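Local structure of kinase-associated protein B (Bacillus cereus, 1Y71) at residues G16-G21 with E72-P77; V39-K44 with E87-T92; L43-Q48 with E93-A98; T101-F106 with R116-L121. The protein is of unknown function but is probably associated with a kinase, and pairs an SH3-like antiparallel sheet with two C-terminal helices. All coordinates share one frame; numbering follows the deposited sequence.

Interaction 1: residues G16-G21 with E72-P77; sequences GIYKTG and EQTNIP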
loop_
_atom_site.group_PDB
_atom_site.type_symbol
_atom_site.label_atom_id
_atom_site.label_comp_id
_atom_site.label_asym_id
_atom_site.label_seq_id
_atom_site.Cartn_x
_atom_site.Cartn_y
_atom_site.Cartn_z
ATOM N N GLY B 16 1.722 -4.348 -12.845
ATOM C CA GLY B 16 1.344 -4.043 -14.226
ATOM C C GLY B 16 2.403 -3.135 -14.833
ATOM O O GLY B 16 2.926 -2.217 -14.173
ATOM N N ILE B 17 2.706 -3.386 -16.097
ATOM C CA ILE B 17 3.659 -2.584 -16.835
ATOM C C ILE B 17 2.845 -1.800 -17.834
ATOM O O ILE B 17 2.033 -2.397 -18.563
ATOM C CB ILE B 17 4.696 -3.459 -17.574
ATOM C CG1 ILE B 17 5.584 -4.182 -16.555
ATOM C CG2 ILE B 17 5.573 -2.537 -18.506
ATOM C CD1 ILE B 17 6.462 -5.321 -17.183
ATOM N N TYR B 18 3.021 -0.478 -17.830
ATOM C CA TYR B 18 2.263 0.408 -18.693
ATOM C C TYR B 18 3.176 1.543 -19.118
ATOM O O TYR B 18 3.701 2.272 -18.260
ATOM C CB TYR B 18 1.063 1.000 -17.937
ATOM C CG TYR B 18 0.211 1.926 -18.777
ATOM C CD1 TYR B 18 -0.774 1.413 -19.648
ATOM C CD2 TYR B 18 0.387 3.314 -18.713
ATOM C CE1 TYR B 18 -1.554 2.259 -20.439
ATOM C CE2 TYR B 18 -0.390 4.168 -19.483
ATOM C CZ TYR B 18 -1.356 3.644 -20.341
ATOM O OH TYR B 18 -2.146 4.490 -21.097
ATOM N N LYS B 19 3.364 1.671 -20.434
ATOM C CA LYS B 19 4.192 2.736 -21.031
ATOM C C LYS B 19 5.541 2.866 -20.360
ATOM O O LYS B 19 6.011 3.991 -20.075
ATOM C CB LYS B 19 3.433 4.072 -21.028
ATOM C CG LYS B 19 2.117 3.964 -21.838
ATOM C CD LYS B 19 1.880 5.183 -22.673
ATOM C CE LYS B 19 1.128 4.801 -23.973
ATOM N NZ LYS B 19 -0.297 4.603 -23.645
ATOM N N THR B 20 6.156 1.702 -20.149
ATOM C CA THR B 20 7.495 1.526 -19.539
ATOM C C THR B 20 7.544 1.727 -18.016
ATOM O O THR B 20 8.597 1.504 -17.394
ATOM C CB THR B 20 8.627 2.407 -20.205
ATOM O OG1 THR B 20 8.577 3.766 -19.714
ATOM C CG2 THR B 20 8.556 2.383 -21.737
ATOM N N GLY B 21 6.425 2.149 -17.433
ATOM C CA GLY B 21 6.334 2.277 -15.986
ATOM C C GLY B 21 5.936 0.902 -15.448
ATOM O O GLY B 21 5.412 0.069 -16.181
ATOM N N GLU B 72 -5.562 5.741 -10.211
ATOM C CA GLU B 72 -5.837 5.809 -11.651
ATOM C C GLU B 72 -6.181 4.389 -12.131
ATOM O O GLU B 72 -5.591 3.436 -11.661
ATOM C CB GLU B 72 -4.633 6.372 -12.408
ATOM C CG GLU B 72 -4.876 6.552 -13.933
ATOM C CD GLU B 72 -3.977 7.634 -14.610
ATOM O OE1 GLU B 72 -3.078 8.246 -13.983
ATOM O OE2 GLU B 72 -4.210 7.890 -15.803
ATOM N N GLN B 73 -7.169 4.231 -13.004
ATOM C CA GLN B 73 -7.488 2.895 -13.514
ATOM C C GLN B 73 -7.105 2.894 -14.984
ATOM O O GLN B 73 -7.465 3.815 -15.755
ATOM C CB GLN B 73 -8.956 2.492 -13.282
ATOM C CG GLN B 73 -9.416 2.674 -11.823
ATOM C CD GLN B 73 -10.573 1.777 -11.376
ATOM O OE1 GLN B 73 -11.403 1.319 -12.169
ATOM N NE2 GLN B 73 -10.646 1.555 -10.081
ATOM N N THR B 74 -6.280 1.927 -15.348
ATOM C CA THR B 74 -5.738 1.888 -16.695
ATOM C C THR B 74 -5.849 0.460 -17.214
ATOM O O THR B 74 -5.715 -0.497 -16.466
ATOM C CB THR B 74 -4.285 2.492 -16.790
ATOM O OG1 THR B 74 -3.297 1.484 -16.601
ATOM C CG2 THR B 74 -4.063 3.588 -15.750
ATOM N N ASN B 75 -6.164 0.348 -18.493
ATOM C CA ASN B 75 -6.177 -0.919 -19.202
ATOM C C ASN B 75 -4.773 -1.432 -19.510
ATOM O O ASN B 75 -3.958 -0.719 -20.095
ATOM C CB ASN B 75 -6.971 -0.780 -20.492
ATOM C CG ASN B 75 -7.207 -2.112 -21.161
ATOM O OD1 ASN B 75 -7.574 -3.091 -20.496
ATOM N ND2 ASN B 75 -7.039 -2.160 -22.475
ATOM N N ILE B 76 -4.502 -2.673 -19.104
ATOM C CA ILE B 76 -3.174 -3.276 -19.290
ATOM C C ILE B 76 -3.315 -4.639 -19.932
ATOM O O ILE B 76 -4.067 -5.479 -19.429
ATOM C CB ILE B 76 -2.370 -3.333 -17.930
ATOM C CG1 ILE B 76 -2.205 -1.925 -17.366
ATOM C CG2 ILE B 76 -0.963 -3.983 -18.091
ATOM C CD1 ILE B 76 -1.527 -1.880 -16.034
ATOM N N PRO B 77 -2.552 -4.890 -21.022
ATOM C CA PRO B 77 -2.631 -6.198 -21.684
ATOM C C PRO B 77 -2.252 -7.290 -20.682
ATOM O O PRO B 77 -1.363 -7.079 -19.836
ATOM C CB PRO B 77 -1.585 -6.098 -22.810
ATOM C CG PRO B 77 -1.341 -4.647 -23.004
ATOM C CD PRO B 77 -1.552 -4.012 -21.659
#
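Tyr18 and Ile76 carry this contact, the two residues whose CA atoms come nearest across it, 6.6 Å apart. Van der Waals contacts of Ile76 come first. It reaches out with two branches: CD1 lies 4.0 Å from CA of Gly16, and CG2 sets a methyl 3.4 Å from the carbonyl O of Ile17. CG2 is anti to the backbone N of Ile76, while CG1 stands beside that N and heads the branch that ends over Gly16. Gly16 brings only its backbone here, which lets Ile76 CD1 lie close to its CA. CG1 of Ile76 also comes within 4.3 Å of Tyr18 CD1.

The aromatic ring makes the second group of contacts. Tyr18 CG is anti to the backbone N (chi1 -179°), and the CD1-CE1 side of the ring meets Thr74 and Asn75. Thr74 OG1 stands 4.0 Å above one ring face, displaced toward the rim, and Lys19 CG lies over the opposite face, also toward the rim. Asn75 O approaches CE1 obliquely at 3.8 Å.

Within 16-21, Tyr18 and Gly21 bond backbone to backbone in both directions and close a type I' beta turn, the tight hairpin between strands 13-18 and 21-31. The two touching strands are not paired: they cross at 102°, with axes 7.3 Å apart, as the first and fourth strands of a curled SH3-like sheet. Leu68, from a loop, touches both Tyr18 and Thr74.

The chemistry is therefore van der Waals across the inside of the curl, and the buried Thr74 OG1 has an aromatic face beside it but no hydrogen-bond partner in the model.

Interaction 2: residues V39-K44 with E87-T92; sequences VLAVLK and EIPDYT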
loop_
_atom_site.group_PDB
_atom_site.type_symbol
_atom_site.label_atom_id
_atom_site.label_comp_id
_atom_site.label_asym_id
_atom_site.label_seq_id
_atom_site.Cartn_x
_atom_site.Cartn_y
_atom_site.Cartn_z
ATOM N N VAL B 39 -4.279 1.629 -9.846
ATOM C CA VAL B 39 -2.892 1.833 -9.405
ATOM C C VAL B 39 -2.846 2.133 -7.899
ATOM O O VAL B 39 -3.551 3.022 -7.392
ATOM C CB VAL B 39 -2.200 2.968 -10.204
ATOM C CG1 VAL B 39 -0.814 3.319 -9.630
ATOM C CG2 VAL B 39 -2.085 2.601 -11.649
ATOM N N LEU B 40 -2.006 1.383 -7.186
ATOM C CA LEU B 40 -1.809 1.625 -5.749
ATOM C C LEU B 40 -0.413 2.112 -5.357
ATOM O O LEU B 40 -0.241 2.790 -4.324
ATOM C CB LEU B 40 -2.151 0.363 -4.951
ATOM C CG LEU B 40 -3.577 -0.140 -5.121
ATOM C CD1 LEU B 40 -3.733 -1.544 -4.482
ATOM C CD2 LEU B 40 -4.674 0.846 -4.586
ATOM N N ALA B 41 0.593 1.716 -6.144
ATOM C CA ALA B 41 1.969 2.077 -5.856
ATOM C C ALA B 41 2.786 2.040 -7.130
ATOM O O ALA B 41 2.397 1.377 -8.095
ATOM C CB ALA B 41 2.569 1.150 -4.823
ATOM N N VAL B 42 3.914 2.751 -7.112
ATOM C CA VAL B 42 4.861 2.777 -8.220
ATOM C C VAL B 42 6.122 1.966 -7.901
ATOM O O VAL B 42 6.766 2.198 -6.896
ATOM C CB VAL B 42 5.283 4.215 -8.589
ATOM C CG1 VAL B 42 6.161 4.204 -9.900
ATOM C CG2 VAL B 42 4.050 5.129 -8.748
ATOM N N LEU B 43 6.461 1.024 -8.782
ATOM C CA LEU B 43 7.711 0.258 -8.695
ATOM C C LEU B 43 8.796 0.801 -9.631
ATOM O O LEU B 43 9.999 0.779 -9.294
ATOM C CB LEU B 43 7.487 -1.236 -9.030
ATOM C CG LEU B 43 6.739 -2.106 -8.035
ATOM C CD1 LEU B 43 6.511 -3.503 -8.632
ATOM C CD2 LEU B 43 7.438 -2.183 -6.674
ATOM N N LYS B 44 8.383 1.260 -10.806
ATOM C CA LYS B 44 9.346 1.825 -11.750
ATOM C C LYS B 44 8.727 3.014 -12.431
ATOM O O LYS B 44 7.612 2.915 -12.965
ATOM C CB LYS B 44 9.808 0.776 -12.780
ATOM C CG LYS B 44 10.689 1.377 -13.892
ATOM C CD LYS B 44 10.844 0.369 -15.014
ATOM C CE LYS B 44 11.943 0.785 -15.980
ATOM N NZ LYS B 44 11.400 1.274 -17.280
ATOM N N GLU B 87 4.205 -6.725 0.098
ATOM C CA GLU B 87 3.548 -5.605 0.772
ATOM C C GLU B 87 3.290 -4.515 -0.233
ATOM O O GLU B 87 4.000 -4.400 -1.234
ATOM C CB GLU B 87 4.370 -5.078 1.971
ATOM C CG GLU B 87 4.485 -6.094 3.132
ATOM C CD GLU B 87 5.180 -5.525 4.338
ATOM O OE1 GLU B 87 5.567 -4.345 4.306
ATOM O OE2 GLU B 87 5.352 -6.254 5.334
ATOM N N ILE B 88 2.250 -3.735 0.023
ATOM C CA ILE B 88 1.922 -2.627 -0.847
ATOM C C ILE B 88 2.506 -1.357 -0.222
ATOM O O ILE B 88 2.126 -0.965 0.890
ATOM C CB ILE B 88 0.386 -2.493 -1.075
ATOM C CG1 ILE B 88 -0.175 -3.809 -1.640
ATOM C CG2 ILE B 88 0.079 -1.270 -2.002
ATOM C CD1 ILE B 88 -1.652 -3.806 -1.761
ATOM N N PRO B 89 3.453 -0.723 -0.914
ATOM C CA PRO B 89 4.051 0.484 -0.376
ATOM C C PRO B 89 3.070 1.646 -0.459
ATOM O O PRO B 89 2.131 1.596 -1.237
ATOM C CB PRO B 89 5.236 0.766 -1.309
ATOM C CG PRO B 89 4.994 0.010 -2.522
ATOM C CD PRO B 89 4.020 -1.111 -2.219
ATOM N N ASP B 90 3.316 2.675 0.343
ATOM C CA ASP B 90 2.590 3.927 0.243
ATOM C C ASP B 90 2.847 4.543 -1.122
ATOM O O ASP B 90 4.015 4.617 -1.557
ATOM C CB ASP B 90 3.088 4.901 1.311
ATOM C CG ASP B 90 2.419 6.236 1.208
ATOM O OD1 ASP B 90 3.031 7.231 0.715
ATOM O OD2 ASP B 90 1.266 6.282 1.648
ATOM N N TYR B 91 1.780 4.983 -1.801
ATOM C CA TYR B 91 1.895 5.398 -3.195
ATOM C C TYR B 91 2.957 6.506 -3.262
ATOM O O TYR B 91 3.890 6.443 -4.063
ATOM C CB TYR B 91 0.554 5.933 -3.772
ATOM C CG TYR B 91 0.747 6.572 -5.150
ATOM C CD1 TYR B 91 0.610 5.819 -6.311
ATOM C CD2 TYR B 91 1.091 7.910 -5.269
ATOM C CE1 TYR B 91 0.818 6.375 -7.559
ATOM C CE2 TYR B 91 1.306 8.507 -6.521
ATOM C CZ TYR B 91 1.164 7.742 -7.654
ATOM O OH TYR B 91 1.388 8.334 -8.872
ATOM N N THR B 92 2.801 7.538 -2.439
ATOM C CA THR B 92 3.690 8.698 -2.503
ATOM C C THR B 92 5.149 8.365 -2.223
ATOM O O THR B 92 6.054 8.772 -2.983
ATOM C CB THR B 92 3.160 9.839 -1.576
ATOM O OG1 THR B 92 1.923 10.287 -2.122
ATOM C CG2 THR B 92 4.140 11.021 -1.481
HETATM O O HOH W 1 -0.756 3.173 -1.619
#
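Tyr91, in the first turn of helix 91-104, lays its side chain across the end of strand 34-42. Starting at CB, the first atom met is Leu40 O, 3.3 Å away. CG is anti to the backbone N (chi1 171°), and the ring it begins keeps its CD1 edge to the strand: Leu40 O is near the ring plane, 3.7 Å from CD1, while Ala41 CA approaches obliquely. Farther out, CE1 touches two valines, 3.7 Å from Val42 CG2 and 4.0 Å from Val39 CG1, the latter at the ring edge. CZ still touches Val42 CG2. At the tip, OH leaves the two segments and hydrogen-bonds to the backbone O of Leu68, which satisfies the one polar atom of a buried ring.

The residues leading into the helix pack on the same strand. Pro89 sets CG 3.5 Å from Ala41 CB, and Ile88 CG2 meets Leu40 CB at 4.0 Å. Water 1 bridges the backbones, hydrogen-bonded to Leu40 O at 2.8 Å and accepting a weak bond from Tyr91 N. A classic beta bulge sets Leu40 and Ala41 opposite the single residue Ile24. Asp90 is the N-cap residue of the helix, its OD1 taking the backbone N of Glu93.

Strand 21-31 flanks the contact, with Ile24 against Pro89, and Ile13 of strand 13-18 touches Ile88. The second subunit packs here too: its Ile88 meets both Ile88 and Leu40, so this junction between the sheet and helix 91-104 also forms part of the dimer interface.

Interaction 3: residues L43-Q48 with E93-A98; sequences LKHPVQ and ESLKLA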
loop_
_atom_site.group_PDB
_atom_site.type_symbol
_atom_site.label_atom_id
_atom_site.label_comp_id
_atom_site.label_asym_id
_atom_site.label_seq_id
_atom_site.Cartn_x
_atom_site.Cartn_y
_atom_site.Cartn_z
ATOM N N LEU B 43 6.461 1.024 -8.782
ATOM C CA LEU B 43 7.711 0.258 -8.695
ATOM C C LEU B 43 8.796 0.801 -9.631
ATOM O O LEU B 43 9.999 0.779 -9.294
ATOM C CB LEU B 43 7.487 -1.236 -9.030
ATOM C CG LEU B 43 6.739 -2.106 -8.035
ATOM C CD1 LEU B 43 6.511 -3.503 -8.632
ATOM C CD2 LEU B 43 7.438 -2.183 -6.674
ATOM N N LYS B 44 8.383 1.260 -10.806
ATOM C CA LYS B 44 9.346 1.825 -11.750
ATOM C C LYS B 44 8.727 3.014 -12.431
ATOM O O LYS B 44 7.612 2.915 -12.965
ATOM C CB LYS B 44 9.808 0.776 -12.780
ATOM C CG LYS B 44 10.689 1.377 -13.892
ATOM C CD LYS B 44 10.844 0.369 -15.014
ATOM C CE LYS B 44 11.943 0.785 -15.980
ATOM N NZ LYS B 44 11.400 1.274 -17.280
ATOM N N HIS B 45 9.415 4.149 -12.343
ATOM C CA HIS B 45 8.960 5.374 -12.986
ATOM C C HIS B 45 9.241 5.251 -14.478
ATOM O O HIS B 45 10.275 4.676 -14.871
ATOM C CB HIS B 45 9.605 6.620 -12.344
ATOM C CG HIS B 45 8.926 7.903 -12.712
ATOM N ND1 HIS B 45 9.200 8.576 -13.887
ATOM C CD2 HIS B 45 7.973 8.626 -12.076
ATOM C CE1 HIS B 45 8.460 9.670 -13.947
ATOM N NE2 HIS B 45 7.695 9.717 -12.869
ATOM N N PRO B 46 8.288 5.693 -15.317
ATOM C CA PRO B 46 8.464 5.499 -16.761
ATOM C C PRO B 46 9.639 6.280 -17.361
ATOM O O PRO B 46 10.073 7.319 -16.826
ATOM C CB PRO B 46 7.165 6.041 -17.353
ATOM C CG PRO B 46 6.651 6.999 -16.300
ATOM C CD PRO B 46 6.968 6.288 -15.014
ATOM N N VAL B 47 10.101 5.764 -18.486
ATOM C CA VAL B 47 11.192 6.356 -19.238
ATOM C C VAL B 47 10.690 7.667 -19.837
ATOM O O VAL B 47 9.515 7.785 -20.181
ATOM C CB VAL B 47 11.673 5.369 -20.346
ATOM C CG1 VAL B 47 12.960 5.853 -20.989
ATOM C CG2 VAL B 47 12.006 4.061 -19.736
ATOM N N GLN B 48 11.576 8.651 -19.954
ATOM C CA GLN B 48 11.215 9.948 -20.524
ATOM C C GLN B 48 11.565 10.039 -22.006
ATOM O O GLN B 48 12.373 9.262 -22.514
ATOM C CB GLN B 48 11.938 11.063 -19.758
ATOM C CG GLN B 48 11.681 11.022 -18.249
ATOM C CD GLN B 48 10.205 11.064 -17.909
ATOM O OE1 GLN B 48 9.619 10.065 -17.468
ATOM N NE2 GLN B 48 9.590 12.217 -18.112
ATOM N N GLU B 93 5.392 7.588 -1.167
ATOM C CA GLU B 93 6.750 7.160 -0.900
ATOM C C GLU B 93 7.323 6.260 -2.025
ATOM O O GLU B 93 8.522 6.347 -2.339
ATOM C CB GLU B 93 6.860 6.480 0.454
ATOM C CG GLU B 93 8.188 6.781 1.175
ATOM C CD GLU B 93 8.484 8.291 1.420
ATOM O OE1 GLU B 93 7.536 9.110 1.613
ATOM O OE2 GLU B 93 9.684 8.650 1.431
ATOM N N SER B 94 6.482 5.409 -2.611
ATOM C CA SER B 94 6.936 4.542 -3.703
ATOM C C SER B 94 7.342 5.383 -4.933
ATOM O O SER B 94 8.332 5.073 -5.631
ATOM C CB SER B 94 5.866 3.492 -4.075
ATOM O OG SER B 94 4.754 4.075 -4.746
ATOM N N LEU B 95 6.559 6.428 -5.214
ATOM C CA LEU B 95 6.849 7.345 -6.326
ATOM C C LEU B 95 8.159 8.072 -6.099
ATOM O O LEU B 95 9.002 8.206 -7.033
ATOM C CB LEU B 95 5.700 8.335 -6.521
ATOM C CG LEU B 95 5.798 9.457 -7.585
ATOM C CD1 LEU B 95 6.052 8.832 -8.976
ATOM C CD2 LEU B 95 4.507 10.371 -7.602
ATOM N N LYS B 96 8.333 8.564 -4.865
ATOM C CA LYS B 96 9.587 9.216 -4.478
ATOM C C LYS B 96 10.778 8.261 -4.707
ATOM O O LYS B 96 11.787 8.637 -5.325
ATOM C CB LYS B 96 9.519 9.706 -3.016
ATOM C CG LYS B 96 10.661 10.658 -2.627
ATOM C CD LYS B 96 10.568 11.056 -1.108
ATOM C CE LYS B 96 11.854 11.837 -0.643
ATOM N NZ LYS B 96 13.108 10.975 -0.735
ATOM N N LEU B 97 10.650 7.038 -4.209
ATOM C CA LEU B 97 11.676 6.001 -4.399
ATOM C C LEU B 97 11.937 5.659 -5.856
ATOM O O LEU B 97 13.095 5.721 -6.312
ATOM C CB LEU B 97 11.325 4.729 -3.628
ATOM C CG LEU B 97 12.311 3.554 -3.721
ATOM C CD1 LEU B 97 13.644 3.896 -3.022
ATOM C CD2 LEU B 97 11.733 2.258 -3.133
ATOM N N ALA B 98 10.887 5.318 -6.596
ATOM C CA ALA B 98 10.994 4.987 -8.019
ATOM C C ALA B 98 11.760 6.088 -8.808
ATOM O O ALA B 98 12.636 5.825 -9.648
ATOM C CB ALA B 98 9.592 4.775 -8.612
HETATM O O HOH W 2 12.255 3.893 -11.312
#
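Ala98 and His45 meet where the chain, having turned a corner at Leu43, leaves the SH3-like sheet and runs past helix 91-104. The first shell is small, a methyl on passing backbone plus one leucine at a ring edge. Ala98 points its CB at that backbone, 3.8 Å from His45 N and 4.1 Å from Leu43 O, with His45 CB close by as well. One helical turn earlier, Leu95 brings CD1 to 3.7 Å from His45 CD2, arriving at the ring edge, near its plane. The CB of His45 points toward the helix, and its CG is anti to the backbone N (chi1 -165°). Pro46 CD lies over one face of that ring, 3.3 Å above its plane and offset toward the rim.

The next shell fixes the ring's rotation. Its NE2 is hydrogen-bonded to Tyr128 OH, beyond the end of helix 112-127, and ND1 makes weak bonds to Pro46 O and to Gln102 OE1. Both ring nitrogens of this buried side chain are thus engaged, and Leu124 of helix 112-127 packs against it. On the helix side, Ser94 OG takes the backbone N of Val42, which ties the same helix to the strand just before the corner, while Ala98 CB also touches Val42. Lys44 starts away from the helix at CB, and its NZ bonds to Thr20 O.

The polar link between the two backbones is water 2, which accepts from His45 N at 3.0 Å and donates to Ala98 O at 2.6 Å.

Interaction 4: residues T101-F106 with R116-L121; sequences TQMNSF and RSLETL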
loop_
_atom_site.group_PDB
_atom_site.type_symbol
_atom_site.label_atom_id
_atom_site.label_comp_id
_atom_site.label_asym_id
_atom_site.label_seq_id
_atom_site.Cartn_x
_atom_site.Cartn_y
_atom_site.Cartn_z
ATOM N N THR B 101 15.494 6.240 -7.797
ATOM C CA THR B 101 16.130 5.093 -8.462
ATOM C C THR B 101 16.460 5.373 -9.924
ATOM O O THR B 101 17.605 5.137 -10.376
ATOM C CB THR B 101 15.270 3.793 -8.290
ATOM O OG1 THR B 101 15.228 3.481 -6.909
ATOM C CG2 THR B 101 15.808 2.574 -9.060
ATOM N N GLN B 102 15.482 5.901 -10.653
ATOM C CA GLN B 102 15.677 6.222 -12.051
ATOM C C GLN B 102 16.742 7.306 -12.240
ATOM O O GLN B 102 17.593 7.217 -13.144
ATOM C CB GLN B 102 14.380 6.695 -12.687
ATOM C CG GLN B 102 14.493 6.905 -14.214
ATOM C CD GLN B 102 13.176 7.287 -14.822
ATOM O OE1 GLN B 102 12.230 7.630 -14.108
ATOM N NE2 GLN B 102 13.076 7.185 -16.125
HETATM N N MSE B 103 16.673 8.338 -11.415
HETATM C CA MSE B 103 17.683 9.384 -11.444
HETATM C C MSE B 103 19.078 8.862 -11.182
HETATM O O MSE B 103 20.001 9.192 -11.930
HETATM C CB MSE B 103 17.328 10.529 -10.510
HETATM C CG MSE B 103 16.143 11.328 -11.024
HETATM SE SE MSE B 103 15.726 12.909 -9.947
HETATM C CE MSE B 103 15.175 12.109 -8.311
ATOM N N ASN B 104 19.225 8.037 -10.147
ATOM C CA ASN B 104 20.494 7.385 -9.833
ATOM C C ASN B 104 21.006 6.447 -10.921
ATOM O O ASN B 104 22.229 6.235 -11.044
ATOM C CB ASN B 104 20.402 6.641 -8.499
ATOM C CG ASN B 104 20.387 7.581 -7.311
ATOM O OD1 ASN B 104 20.894 8.697 -7.386
ATOM N ND2 ASN B 104 19.851 7.120 -6.195
ATOM N N SER B 105 20.085 5.883 -11.702
ATOM C CA SER B 105 20.449 4.976 -12.774
ATOM C C SER B 105 21.348 5.620 -13.828
ATOM O O SER B 105 22.005 4.908 -14.566
ATOM C CB SER B 105 19.223 4.325 -13.441
ATOM O OG SER B 105 18.651 5.148 -14.452
ATOM N N PHE B 106 21.359 6.952 -13.888
ATOM C CA PHE B 106 22.148 7.677 -14.870
ATOM C C PHE B 106 23.540 8.061 -14.356
ATOM O O PHE B 106 24.283 8.683 -15.069
ATOM C CB PHE B 106 21.406 8.940 -15.330
ATOM C CG PHE B 106 20.117 8.661 -16.049
ATOM C CD1 PHE B 106 20.116 8.006 -17.284
ATOM C CD2 PHE B 106 18.901 9.074 -15.507
ATOM C CE1 PHE B 106 18.928 7.767 -17.963
ATOM C CE2 PHE B 106 17.693 8.831 -16.189
ATOM C CZ PHE B 106 17.721 8.172 -17.416
ATOM N N ARG B 116 19.213 14.949 -20.658
ATOM C CA ARG B 116 17.890 15.424 -20.947
ATOM C C ARG B 116 16.878 14.742 -20.005
ATOM O O ARG B 116 15.999 15.415 -19.461
ATOM C CB ARG B 116 17.580 15.132 -22.428
ATOM C CG ARG B 116 16.663 16.157 -23.114
ATOM C CD ARG B 116 17.213 17.584 -23.011
ATOM N NE ARG B 116 16.216 18.610 -23.344
ATOM C CZ ARG B 116 16.457 19.926 -23.344
ATOM N NH1 ARG B 116 17.662 20.401 -23.020
ATOM N NH2 ARG B 116 15.489 20.780 -23.667
ATOM N N SER B 117 17.041 13.431 -19.791
ATOM C CA SER B 117 16.200 12.676 -18.853
ATOM C C SER B 117 16.320 13.186 -17.429
ATOM O O SER B 117 15.315 13.362 -16.754
ATOM C CB SER B 117 16.555 11.195 -18.858
ATOM O OG SER B 117 16.324 10.580 -20.105
ATOM N N LEU B 118 17.553 13.396 -16.955
ATOM C CA LEU B 118 17.775 13.855 -15.581
ATOM C C LEU B 118 17.103 15.219 -15.344
ATOM O O LEU B 118 16.404 15.414 -14.336
ATOM C CB LEU B 118 19.277 13.824 -15.195
ATOM C CG LEU B 118 19.596 14.097 -13.712
ATOM C CD1 LEU B 118 19.073 12.991 -12.831
ATOM C CD2 LEU B 118 21.099 14.289 -13.429
ATOM N N GLU B 119 17.255 16.137 -16.296
ATOM C CA GLU B 119 16.557 17.437 -16.266
ATOM C C GLU B 119 15.052 17.253 -16.073
ATOM O O GLU B 119 14.397 17.862 -15.207
ATOM C CB GLU B 119 16.726 18.152 -17.609
ATOM C CG GLU B 119 18.145 18.322 -18.160
ATOM C CD GLU B 119 18.242 19.457 -19.208
ATOM O OE1 GLU B 119 17.593 20.505 -18.992
ATOM O OE2 GLU B 119 18.967 19.312 -20.236
ATOM N N THR B 120 14.507 16.424 -16.945
ATOM C CA THR B 120 13.083 16.115 -16.969
ATOM C C THR B 120 12.577 15.542 -15.648
ATOM O O THR B 120 11.557 16.006 -15.123
ATOM C CB THR B 120 12.798 15.178 -18.141
ATOM O OG1 THR B 120 13.190 15.865 -19.330
ATOM C CG2 THR B 120 11.336 14.841 -18.237
ATOM N N LEU B 121 13.294 14.561 -15.105
ATOM C CA LEU B 121 12.918 13.949 -13.824
ATOM C C LEU B 121 13.036 14.911 -12.666
ATOM O O LEU B 121 12.226 14.866 -11.743
ATOM C CB LEU B 121 13.718 12.669 -13.551
ATOM C CG LEU B 121 13.595 11.577 -14.635
ATOM C CD1 LEU B 121 14.718 10.575 -14.574
ATOM C CD2 LEU B 121 12.231 10.890 -14.559
#
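Leu121 has the most surface buried here, and it sends different atoms to three partners. Its CD2 comes 3.3 Å from Gln102 OE1 and its CD1 lies 3.6 Å from Gln102 CD, the two side chains crossing at about a right angle. CD1 also meets the edge of the Phe106 ring, near its plane, 3.8 Å from CE2. The amide of Gln102 is also engaged elsewhere, NE2 bonding to Pro46 O.

Met103, a selenomethionine, runs past Leu121 in the opposite direction. Its CG is 3.8 Å from Leu121 CB, and Leu118 CD1 reaches across to the CB and CG of Met103. The two segments belong to successive helices, 91-104 and 112-127, which pack against each other as a helical hairpin close to the loop joining them.

Phe106, at the close of its segment, faces helix 112-127. CG is anti to its carbonyl carbon (chi1 -64°), and the far rim of the ring presses on Ser117, CZ lying 3.5 Å from Ser117 CB. Ser105 OG sits 4.0 Å above the centre of one ring face while hydrogen-bonding to Gln102 O. Ser117 OG turns back to Phe113 O within its own helix.

Overall arrangement
Interactions 2 and 3 are the buried contacts. They share Leu43 and Lys44 and set helix 91-104 against strand 34-42 (interaction 2) and the loop that follows it (interaction 3); each has one water bridging backbones. Interaction 1, partly buried, stays inside the sheet, joined to interaction 2 through Val39 N and Glu72 O and to interaction 3 through Thr20 and Val47. Interaction 4, also partly buried, lies about 15 Å from the chain centre and joins the two helices. Apolar side chains dominate interactions 2 and 4, whereas interaction 3 rests a methyl on backbone and interaction 1 sets a ring beside a buried hydroxyl. Of the four, interaction 2 alone touches the second subunit.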